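Local coordinates for protein chitinase (Chromobacterium violaceum, PDB 4TXG) that probably binds chitin and hydrolyses its O-glycosidic bonds, as a family 18 glycoside hydrolase, at residues R154-Y159 / V600-L605; T184-A189 / P244-L249; I250-W255 / D307-D312; Q365-V370 / F391-S396. All coordinates share one frame; numbering follows the deposited sequence.

Contact 1. Residues R154-Y159 / V600-L605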
# COMPACT_ATOMS: atom_id res chain seq x y z
N ARG A 154 -9.09 -9.90 -11.22
CA ARG A 154 -8.33 -9.18 -10.20
C ARG A 154 -7.79 -7.87 -10.73
O ARG A 154 -7.47 -7.77 -11.91
CB ARG A 154 -7.14 -10.01 -9.71
CG ARG A 154 -7.49 -11.41 -9.24
CD ARG A 154 -8.19 -11.40 -7.88
NE ARG A 154 -8.75 -12.73 -7.62
CZ ARG A 154 -9.86 -12.96 -6.94
NH1 ARG A 154 -10.53 -11.94 -6.39
NH2 ARG A 154 -10.30 -14.21 -6.82
N ARG A 155 -7.64 -6.87 -9.87
CA ARG A 155 -6.92 -5.68 -10.28
C ARG A 155 -5.48 -6.06 -10.58
O ARG A 155 -4.90 -6.92 -9.91
CB ARG A 155 -6.97 -4.59 -9.22
CG ARG A 155 -8.37 -4.13 -8.89
CD ARG A 155 -8.35 -2.85 -8.07
NE ARG A 155 -9.69 -2.51 -7.60
CZ ARG A 155 -10.20 -2.99 -6.48
NH1 ARG A 155 -9.48 -3.80 -5.72
NH2 ARG A 155 -11.44 -2.65 -6.12
N ILE A 156 -4.92 -5.43 -11.60
CA ILE A 156 -3.52 -5.57 -11.97
C ILE A 156 -3.04 -4.15 -12.17
O ILE A 156 -3.32 -3.51 -13.19
CB ILE A 156 -3.33 -6.43 -13.24
CG1 ILE A 156 -3.90 -7.83 -13.01
CG2 ILE A 156 -1.85 -6.49 -13.63
CD1 ILE A 156 -3.91 -8.69 -14.28
N ILE A 157 -2.38 -3.63 -11.15
CA ILE A 157 -2.07 -2.21 -11.07
C ILE A 157 -0.58 -1.97 -11.22
O ILE A 157 0.21 -2.40 -10.39
CB ILE A 157 -2.53 -1.63 -9.72
CG1 ILE A 157 -4.02 -1.91 -9.50
CG2 ILE A 157 -2.23 -0.15 -9.62
CD1 ILE A 157 -4.36 -2.19 -8.04
N GLY A 158 -0.19 -1.29 -12.29
CA GLY A 158 1.22 -1.06 -12.54
C GLY A 158 1.61 0.38 -12.29
O GLY A 158 0.93 1.30 -12.76
N TYR A 159 2.68 0.59 -11.53
CA TYR A 159 3.26 1.91 -11.39
C TYR A 159 4.14 2.24 -12.58
O TYR A 159 5.04 1.47 -12.94
CB TYR A 159 4.09 2.02 -10.11
CG TYR A 159 3.26 2.39 -8.91
CD1 TYR A 159 3.00 3.72 -8.60
CD2 TYR A 159 2.77 1.41 -8.06
CE1 TYR A 159 2.26 4.06 -7.50
CE2 TYR A 159 2.02 1.74 -6.94
CZ TYR A 159 1.77 3.07 -6.67
OH TYR A 159 1.01 3.41 -5.56
N VAL A 600 -3.47 -7.21 -7.43
CA VAL A 600 -2.03 -7.11 -7.27
C VAL A 600 -1.56 -5.78 -7.84
O VAL A 600 -2.03 -5.35 -8.89
CB VAL A 600 -1.30 -8.29 -7.99
CG1 VAL A 600 0.20 -8.11 -7.92
CG2 VAL A 600 -1.70 -9.64 -7.39
N MET A 601 -0.64 -5.14 -7.12
CA MET A 601 -0.01 -3.91 -7.57
C MET A 601 1.48 -4.23 -7.75
O MET A 601 1.99 -5.11 -7.07
CB MET A 601 -0.26 -2.79 -6.55
CG MET A 601 0.55 -1.52 -6.74
SD MET A 601 2.17 -1.68 -5.94
CE MET A 601 1.73 -1.39 -4.22
N PHE A 602 2.17 -3.56 -8.66
CA PHE A 602 3.61 -3.77 -8.73
C PHE A 602 4.36 -2.47 -9.02
O PHE A 602 3.87 -1.58 -9.72
CB PHE A 602 3.97 -4.85 -9.78
CG PHE A 602 3.33 -4.64 -11.12
CD1 PHE A 602 3.97 -3.88 -12.08
CD2 PHE A 602 2.11 -5.21 -11.42
CE1 PHE A 602 3.39 -3.69 -13.33
CE2 PHE A 602 1.53 -5.01 -12.67
CZ PHE A 602 2.17 -4.25 -13.62
N TRP A 603 5.54 -2.36 -8.40
CA TRP A 603 6.50 -1.31 -8.68
C TRP A 603 7.72 -1.97 -9.29
O TRP A 603 8.29 -2.85 -8.64
CB TRP A 603 6.90 -0.59 -7.38
CG TRP A 603 7.88 0.49 -7.61
CD1 TRP A 603 9.23 0.36 -7.84
CD2 TRP A 603 7.60 1.89 -7.70
NE1 TRP A 603 9.80 1.59 -8.06
CE2 TRP A 603 8.82 2.55 -7.96
CE3 TRP A 603 6.43 2.65 -7.56
CZ2 TRP A 603 8.91 3.93 -8.10
CZ3 TRP A 603 6.52 4.02 -7.69
CH2 TRP A 603 7.75 4.65 -7.96
N GLU A 604 8.14 -1.62 -10.51
CA GLU A 604 7.50 -0.69 -11.43
C GLU A 604 7.46 -1.36 -12.80
O GLU A 604 8.15 -2.35 -13.02
CB GLU A 604 8.28 0.63 -11.52
CG GLU A 604 9.75 0.38 -11.88
CD GLU A 604 10.54 1.64 -12.16
OE1 GLU A 604 11.40 2.00 -11.32
OE2 GLU A 604 10.32 2.26 -13.22
N LEU A 605 6.68 -0.81 -13.72
CA LEU A 605 6.50 -1.42 -15.04
C LEU A 605 7.83 -1.68 -15.76
O LEU A 605 8.02 -2.73 -16.37
CB LEU A 605 5.59 -0.54 -15.90
CG LEU A 605 4.10 -0.69 -15.55
CD1 LEU A 605 3.31 0.54 -15.98
CD2 LEU A 605 3.55 -1.93 -16.24
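Ile157 and Met601 meet where the first and last strands of the family 18 TIM barrel close the ring. Strands 155-161 and 599-603 run parallel, their axes at 15°. Four backbone bonds join them: Val600 N to Arg155 O, Ile157 N to Val600 O, Phe602 N to Ile157 O and Tyr159 N to Phe602 O. A fifth, Leu605 N to Tyr159 O at 2.9 Å, carries the pairing past the end of the strand.

A CH-pi contact lies on the outer face, beside helix 627-636. Gly158 CA sits over the Phe602 ring, 3.7 Å from its centroid. Phe602 CG stands between its own N and carbonyl carbon (chi1 50°), which carries the ring across to the glycine. Ile156 CG2 touches the ring edge at Phe602 CE2, 3.8 Å away.

Inside the barrel, aromatic contacts gather on Tyr159. Met601 SD makes a Met-aromatic contact near the ring plane, 3.6 Å from Tyr159 CE2. The Trp603 ring is oblique to that of Tyr159, planes at 47°. The peptide bond from Trp603 to Glu604 is cis, and Trp603 CE3 lies 3.5 Å from Tyr159 CG.

Contact 2. Residues T184-A189 / P244-L249; sequences THINYA and PGVKTL
Thr184 O accepts from Lys247 N at 3.0 Å, in a nearly straight bond, and may take a second bond from a water. Water 1 lies 2.9 Å from Thr184 O and 3.1 Å from Gly245 O, and could donate to either; other acceptors may compete for its protons. The Lys247 bond joins the residue before one strand to the first residue of the other. Ile186 N bonds to Lys247 O, Leu249 N to Ile186 O and Tyr188 N to Leu249 O, a regular parallel pattern.

His185 and Lys247 run alongside each other. His185 CG is anti to the carbonyl carbon (chi1 -60°), which lays the ring along Lys247. His185 CD2 rests 3.5 Å from Lys247 CB, and Leu249 CD1 meets the edge of the imidazole. Thr184 OG1 and His185 ND1 share a hydrogen bond of 2.8 Å, and Glu146 bonds NE2; together they fix the rotation of the ring. The bent Lys247 chain leads its amino group away, leaving Lys247 NZ 5.1 Å from His185 NE2. Asn187 lies alongside Leu249, its OD1 3.4 Å from Leu249 CB. On the other face Ile186 CD1 touches Val246 CG1 at 4.0 Å.

The two strands are the outer members of a beta-alpha-beta crossover of the TIM barrel, with helix 231-242 in the connection. His185, Asn187 and Leu249 face the interior, where His185 meets Phe391 edge-to-face and Leu249 touches Thr367. Thr248 OG1 bonds to Lys240 of that helix, and Tyr188 meets Phe233 edge-to-face. Strand 155-161 flanks strand 185-193 on the other side.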
# COMPACT_ATOMS: atom_id res chain seq x y z
N THR A 184 -5.27 -3.45 -15.40
CA THR A 184 -6.56 -2.82 -15.11
C THR A 184 -6.40 -1.35 -14.70
O THR A 184 -7.30 -0.53 -14.96
CB THR A 184 -7.33 -3.57 -14.01
OG1 THR A 184 -6.60 -3.52 -12.78
CG2 THR A 184 -7.58 -5.02 -14.42
N HIS A 185 -5.28 -1.02 -14.06
CA HIS A 185 -5.00 0.33 -13.57
C HIS A 185 -3.52 0.68 -13.78
O HIS A 185 -2.65 -0.17 -13.64
CB HIS A 185 -5.31 0.48 -12.08
CG HIS A 185 -6.73 0.20 -11.71
ND1 HIS A 185 -7.27 -1.06 -11.69
CD2 HIS A 185 -7.72 1.04 -11.29
CE1 HIS A 185 -8.54 -1.00 -11.31
NE2 HIS A 185 -8.83 0.26 -11.06
N ILE A 186 -3.27 1.95 -14.09
CA ILE A 186 -1.91 2.47 -14.16
C ILE A 186 -1.78 3.68 -13.25
O ILE A 186 -2.57 4.62 -13.34
CB ILE A 186 -1.53 2.90 -15.58
CG1 ILE A 186 -1.63 1.72 -16.55
CG2 ILE A 186 -0.13 3.55 -15.59
CD1 ILE A 186 -1.73 2.16 -18.01
N ASN A 187 -0.79 3.64 -12.37
CA ASN A 187 -0.50 4.75 -11.47
C ASN A 187 0.71 5.51 -11.99
O ASN A 187 1.78 4.93 -12.15
CB ASN A 187 -0.21 4.26 -10.06
CG ASN A 187 -1.43 3.73 -9.34
OD1 ASN A 187 -2.57 3.98 -9.74
ND2 ASN A 187 -1.20 3.01 -8.25
N TYR A 188 0.56 6.81 -12.21
CA TYR A 188 1.67 7.64 -12.66
C TYR A 188 2.44 8.21 -11.48
O TYR A 188 1.87 8.91 -10.64
CB TYR A 188 1.14 8.78 -13.54
CG TYR A 188 2.20 9.70 -14.09
CD1 TYR A 188 2.71 10.76 -13.34
CD2 TYR A 188 2.68 9.53 -15.39
CE1 TYR A 188 3.67 11.62 -13.86
CE2 TYR A 188 3.64 10.37 -15.91
CZ TYR A 188 4.13 11.41 -15.15
OH TYR A 188 5.07 12.26 -15.68
N ALA A 189 3.74 7.93 -11.45
CA ALA A 189 4.61 8.35 -10.34
C ALA A 189 5.66 9.36 -10.81
O ALA A 189 6.40 9.06 -11.75
CB ALA A 189 5.31 7.12 -9.75
N PRO A 244 -10.43 1.33 -23.22
CA PRO A 244 -11.31 2.25 -22.49
C PRO A 244 -11.64 1.82 -21.06
O PRO A 244 -12.17 2.62 -20.27
CB PRO A 244 -12.58 2.28 -23.34
CG PRO A 244 -12.58 0.96 -24.06
CD PRO A 244 -11.13 0.67 -24.35
N GLY A 245 -11.32 0.58 -20.72
CA GLY A 245 -11.60 0.07 -19.40
C GLY A 245 -10.46 0.31 -18.44
O GLY A 245 -10.65 0.28 -17.22
N VAL A 246 -9.27 0.55 -18.98
CA VAL A 246 -8.08 0.73 -18.15
C VAL A 246 -8.12 2.10 -17.47
O VAL A 246 -8.33 3.12 -18.13
CB VAL A 246 -6.78 0.58 -18.97
CG1 VAL A 246 -5.56 0.89 -18.10
CG2 VAL A 246 -6.70 -0.83 -19.53
N LYS A 247 -7.92 2.12 -16.15
CA LYS A 247 -7.93 3.37 -15.39
C LYS A 247 -6.54 3.97 -15.26
O LYS A 247 -5.56 3.24 -15.16
CB LYS A 247 -8.51 3.12 -13.99
CG LYS A 247 -9.90 2.50 -13.98
CD LYS A 247 -10.93 3.52 -14.49
CE LYS A 247 -12.20 2.85 -14.98
NZ LYS A 247 -12.73 1.91 -13.97
N THR A 248 -6.44 5.30 -15.27
CA THR A 248 -5.19 5.94 -14.86
C THR A 248 -5.40 6.78 -13.60
O THR A 248 -6.43 7.45 -13.45
CB THR A 248 -4.59 6.81 -15.98
OG1 THR A 248 -5.54 7.79 -16.41
CG2 THR A 248 -4.17 5.94 -17.15
N LEU A 249 -4.44 6.71 -12.69
CA LEU A 249 -4.48 7.50 -11.47
C LEU A 249 -3.17 8.25 -11.29
O LEU A 249 -2.11 7.75 -11.67
CB LEU A 249 -4.75 6.60 -10.25
CG LEU A 249 -6.14 5.94 -10.21
CD1 LEU A 249 -6.08 4.56 -10.86
CD2 LEU A 249 -6.67 5.85 -8.80
O HOH W 1 -9.99 -1.57 -14.76

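Contact 3. Residues I250-W255 / D307-D312; sequences ISVGGW and DGVDID
Ser251 and Asp310 turn their polar tips to each other on the inner face of the two strands. Ser251 OG donates to Asp310 OD2 at 2.9 Å. It meets that oxygen on the anti side, 22° out of the carboxylate plane. Asp310 CG is anti to its backbone N (chi1 176°), which swings the carboxylate to where Tyr159 OH also bonds OD2 and Thr367 OG1 bonds OD1. Both carboxylate oxygens are therefore fixed by hydroxyls.

The opposite face is apolar. Ile250 and Val309 project together from the sheet, with Ile250 CG2 3.9 Å from Val309 CG2. Val252 comes in obliquely, its CG2 4.0 Å from Val309 CG1. Leu301 of helix 287-304 packs on Ile250 and Val309. The strands run parallel, joined by Ile250 N to Gly308 O, Asp310 N to Ile250 O and Val252 N to Asp310 O.

These strands carry two signatures of family 18 TIM barrels. Ser251 to Gly254 fit the SxGG motif. Asp307 to Asp312 begin the DGxDxDxE motif, which ends at Glu314.

At the C-terminal end the Asp312 side chain leans toward Gly254. Asp312 OD2 approaches Gly254 CA to 3.5 Å, while Gly254 N donates to Asp312 O at 2.9 Å. Gly253 has phi 113°, a backbone shape that suits glycine, and its CA lies 3.5 Å from Asp312 O. Asp312 N in turn donates to Val252 O at 2.8 Å.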
# COMPACT_ATOMS: atom_id res chain seq x y z
N ILE A 250 -3.25 9.45 -10.74
CA ILE A 250 -2.05 10.22 -10.45
C ILE A 250 -1.59 9.91 -9.02
O ILE A 250 -2.34 10.10 -8.05
CB ILE A 250 -2.29 11.74 -10.68
CG1 ILE A 250 -1.02 12.54 -10.38
CG2 ILE A 250 -3.51 12.26 -9.89
CD1 ILE A 250 0.18 12.18 -11.29
N SER A 251 -0.37 9.39 -8.88
CA SER A 251 0.17 9.12 -7.55
C SER A 251 0.91 10.34 -7.02
O SER A 251 1.69 10.96 -7.74
CB SER A 251 1.10 7.91 -7.56
OG SER A 251 0.43 6.77 -8.02
N VAL A 252 0.66 10.66 -5.76
CA VAL A 252 1.21 11.87 -5.17
C VAL A 252 2.08 11.51 -3.97
O VAL A 252 1.62 10.83 -3.05
CB VAL A 252 0.09 12.83 -4.71
CG1 VAL A 252 0.69 14.19 -4.28
CG2 VAL A 252 -0.95 13.01 -5.81
N GLY A 253 3.34 11.94 -3.99
CA GLY A 253 4.24 11.69 -2.87
C GLY A 253 5.38 10.74 -3.19
O GLY A 253 6.24 11.04 -4.01
N GLY A 254 5.38 9.59 -2.52
CA GLY A 254 6.50 8.67 -2.62
C GLY A 254 7.55 9.01 -1.58
O GLY A 254 7.40 9.97 -0.83
N TRP A 255 8.63 8.23 -1.54
CA TRP A 255 9.64 8.39 -0.50
C TRP A 255 10.35 9.74 -0.58
O TRP A 255 10.54 10.41 0.43
CB TRP A 255 10.66 7.24 -0.57
CG TRP A 255 11.67 7.20 0.57
CD1 TRP A 255 13.03 7.31 0.46
CD2 TRP A 255 11.40 7.02 1.97
NE1 TRP A 255 13.62 7.22 1.70
CE2 TRP A 255 12.64 7.04 2.64
CE3 TRP A 255 10.23 6.86 2.72
CZ2 TRP A 255 12.75 6.89 4.03
CZ3 TRP A 255 10.34 6.72 4.10
CH2 TRP A 255 11.59 6.74 4.74
N ASP A 307 -8.48 9.19 -13.90
CA ASP A 307 -9.67 8.58 -13.30
C ASP A 307 -9.64 8.59 -11.78
O ASP A 307 -10.61 8.16 -11.14
CB ASP A 307 -9.82 7.14 -13.78
CG ASP A 307 -9.93 7.05 -15.28
OD1 ASP A 307 -10.95 7.52 -15.82
OD2 ASP A 307 -9.00 6.53 -15.93
N GLY A 308 -8.54 9.03 -11.20
CA GLY A 308 -8.43 9.01 -9.75
C GLY A 308 -7.12 9.56 -9.25
O GLY A 308 -6.22 9.87 -10.03
N VAL A 309 -7.03 9.67 -7.93
CA VAL A 309 -5.81 10.11 -7.26
C VAL A 309 -5.34 9.01 -6.32
O VAL A 309 -6.16 8.41 -5.61
CB VAL A 309 -6.06 11.42 -6.46
CG1 VAL A 309 -4.80 11.85 -5.72
CG2 VAL A 309 -6.51 12.51 -7.39
N ASP A 310 -4.04 8.74 -6.33
CA ASP A 310 -3.42 7.74 -5.48
C ASP A 310 -2.53 8.47 -4.48
O ASP A 310 -1.54 9.09 -4.85
CB ASP A 310 -2.62 6.74 -6.32
CG ASP A 310 -1.88 5.71 -5.49
OD1 ASP A 310 -2.55 4.94 -4.77
OD2 ASP A 310 -0.63 5.67 -5.60
N ILE A 311 -2.91 8.45 -3.21
CA ILE A 311 -2.16 9.17 -2.19
C ILE A 311 -1.04 8.30 -1.65
O ILE A 311 -1.30 7.26 -1.05
CB ILE A 311 -3.08 9.62 -1.03
CG1 ILE A 311 -4.18 10.53 -1.56
CG2 ILE A 311 -2.26 10.28 0.08
CD1 ILE A 311 -3.66 11.85 -2.19
N ASP A 312 0.20 8.71 -1.87
CA ASP A 312 1.37 7.95 -1.43
C ASP A 312 2.15 8.76 -0.39
O ASP A 312 3.29 9.17 -0.62
CB ASP A 312 2.23 7.58 -2.63
CG ASP A 312 3.33 6.59 -2.28
OD1 ASP A 312 3.46 6.20 -1.09
OD2 ASP A 312 4.06 6.19 -3.21

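Contact 4. Residues Q365-V370 / F391-S396. With CS (cesium ion), chain D.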
# COMPACT_ATOMS: atom_id res chain seq x y z
N GLN A 365 -11.89 7.82 -8.50
CA GLN A 365 -11.43 6.96 -7.41
C GLN A 365 -10.39 7.65 -6.53
O GLN A 365 -9.59 8.46 -7.01
CB GLN A 365 -10.86 5.64 -7.98
CG GLN A 365 -11.93 4.66 -8.49
CD GLN A 365 -11.35 3.35 -9.00
OE1 GLN A 365 -10.42 3.34 -9.80
NE2 GLN A 365 -11.90 2.22 -8.53
N ILE A 366 -10.40 7.33 -5.24
CA ILE A 366 -9.28 7.67 -4.37
C ILE A 366 -8.64 6.39 -3.89
O ILE A 366 -9.31 5.54 -3.30
CB ILE A 366 -9.70 8.49 -3.15
CG1 ILE A 366 -10.50 9.70 -3.57
CG2 ILE A 366 -8.46 8.91 -2.34
CD1 ILE A 366 -10.93 10.53 -2.42
N THR A 367 -7.35 6.25 -4.14
CA THR A 367 -6.63 5.11 -3.62
C THR A 367 -5.45 5.60 -2.79
O THR A 367 -5.15 6.80 -2.75
CB THR A 367 -6.16 4.17 -4.75
OG1 THR A 367 -5.16 4.82 -5.55
CG2 THR A 367 -7.35 3.82 -5.65
N ALA A 368 -4.79 4.68 -2.09
CA ALA A 368 -3.60 5.04 -1.35
C ALA A 368 -2.60 3.91 -1.37
O ALA A 368 -2.98 2.74 -1.31
CB ALA A 368 -3.95 5.42 0.10
N ALA A 369 -1.34 4.27 -1.49
CA ALA A 369 -0.24 3.33 -1.26
C ALA A 369 0.03 3.35 0.23
O ALA A 369 0.35 4.41 0.80
CB ALA A 369 0.99 3.74 -2.05
N VAL A 370 -0.13 2.19 0.87
CA VAL A 370 -0.17 2.10 2.32
C VAL A 370 0.90 1.13 2.81
O VAL A 370 1.26 0.19 2.10
CB VAL A 370 -1.58 1.66 2.82
CG1 VAL A 370 -2.64 2.70 2.44
CG2 VAL A 370 -1.96 0.29 2.25
N PHE A 391 -9.83 1.77 -2.87
CA PHE A 391 -9.03 0.61 -2.49
C PHE A 391 -7.64 1.04 -2.05
O PHE A 391 -7.26 2.20 -2.24
CB PHE A 391 -8.95 -0.44 -3.63
CG PHE A 391 -8.41 0.08 -4.94
CD1 PHE A 391 -7.05 0.20 -5.16
CD2 PHE A 391 -9.27 0.37 -5.99
CE1 PHE A 391 -6.54 0.63 -6.39
CE2 PHE A 391 -8.78 0.82 -7.22
CZ PHE A 391 -7.41 0.94 -7.42
N VAL A 392 -6.91 0.12 -1.42
CA VAL A 392 -5.53 0.40 -1.05
C VAL A 392 -4.59 -0.47 -1.86
O VAL A 392 -4.94 -1.56 -2.28
CB VAL A 392 -5.27 0.16 0.46
CG1 VAL A 392 -6.08 1.15 1.29
CG2 VAL A 392 -5.57 -1.27 0.88
N ASN A 393 -3.39 0.06 -2.09
CA ASN A 393 -2.29 -0.69 -2.68
C ASN A 393 -1.26 -0.90 -1.60
O ASN A 393 -0.57 0.05 -1.21
CB ASN A 393 -1.69 0.08 -3.86
CG ASN A 393 -2.69 0.31 -4.97
OD1 ASN A 393 -3.42 -0.60 -5.35
ND2 ASN A 393 -2.78 1.54 -5.45
N VAL A 394 -1.18 -2.12 -1.08
CA VAL A 394 -0.34 -2.36 0.08
C VAL A 394 1.11 -2.54 -0.36
O VAL A 394 1.39 -3.37 -1.23
CB VAL A 394 -0.80 -3.61 0.87
CG1 VAL A 394 0.14 -3.83 2.07
CG2 VAL A 394 -2.26 -3.45 1.33
N MET A 395 2.02 -1.76 0.21
CA MET A 395 3.42 -1.80 -0.20
C MET A 395 4.13 -2.93 0.53
O MET A 395 4.99 -2.72 1.40
CB MET A 395 4.09 -0.44 0.04
CG MET A 395 3.54 0.63 -0.91
SD MET A 395 4.27 2.27 -0.71
CE MET A 395 3.77 2.61 0.97
N SER A 396 3.73 -4.14 0.16
CA SER A 396 4.28 -5.38 0.71
C SER A 396 5.58 -5.74 -0.02
O SER A 396 5.72 -6.81 -0.60
CB SER A 396 3.25 -6.51 0.62
OG SER A 396 2.51 -6.44 -0.59
CS CS D . 7.77 2.93 -0.74
O HOH W 2 -4.23 2.97 -7.60
O HOH W 3 10.70 3.77 -2.25
O HOH W 4 9.33 3.59 1.86
O HOH W 5 6.66 2.15 -3.91
O HOH W 6 6.25 4.38 -3.30
O HOH W 7 9.43 0.83 -0.37
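In the TIM barrel, Thr367 and Phe391 meet across a beta-alpha-beta unit, strand 365-371, helix 374-377 and strand 391-395. The two side chains lie alongside each other. Thr367 CG2 sits over the centre of the Phe391 ring, 3.4 Å from its centroid and 15° off the normal, a close CH-pi contact. Phe391 CG lies between its backbone N and carbonyl carbon (chi1 57°), which sets the ring flat against the methyl. Gln365 NE2 comes to the ring edge, 3.7 Å from Phe391 CE2, its amide steeply inclined to the ring. That nitrogen bonds to Tyr140.

Thr367 OG1, a partner of Asp310, and Asn393 ND2 are too far apart to bond. Water 2 bridges them, donating to Thr367 OG1 at 2.9 Å and accepting from Asn393 ND2 at 3.0 Å.

Asn393 N to Ala368 O, Val370 N to Asn393 O and Met395 N to Val370 O hold the strands. Toward helix 441-448, Val370 crosses Val392 at about a right angle, its CG2 3.8 Å from Val392 CB. Val394 CG2 lies on the same methyl.

Met395 begins a sequence that fits the family 18 MxYD signature and is the centre of an inverse gamma turn. Ala369 CB lies 3.8 Å from Met395 SD. A cesium ion sits near this C-terminal end of the barrel. Five waters, Glu314 and Met395 are among its ligands, with Met395 SD 3.6 Å from the metal.

All four contacts are buried pairings of parallel strands in one barrel. Contact 1 closes the ring, and the other three lie within the chain loop it spans. Contacts 2 and 3 share strand 247-253. Contact 2 lies toward the strand starts, where Lys247 and Gly245 are partly exposed. Contact 4 is nearest the chain centre. Their side-chain chemistry differs. The side chains of contact 1 meet mainly through aromatic rings, contact 2 mixes a histidine with aliphatic groups, contact 3 sets a carboxylate among hydroxyls, and contact 4 adds a water bridge and a metal. The carboxylate of contact 3 is shared with contacts 1 and 4.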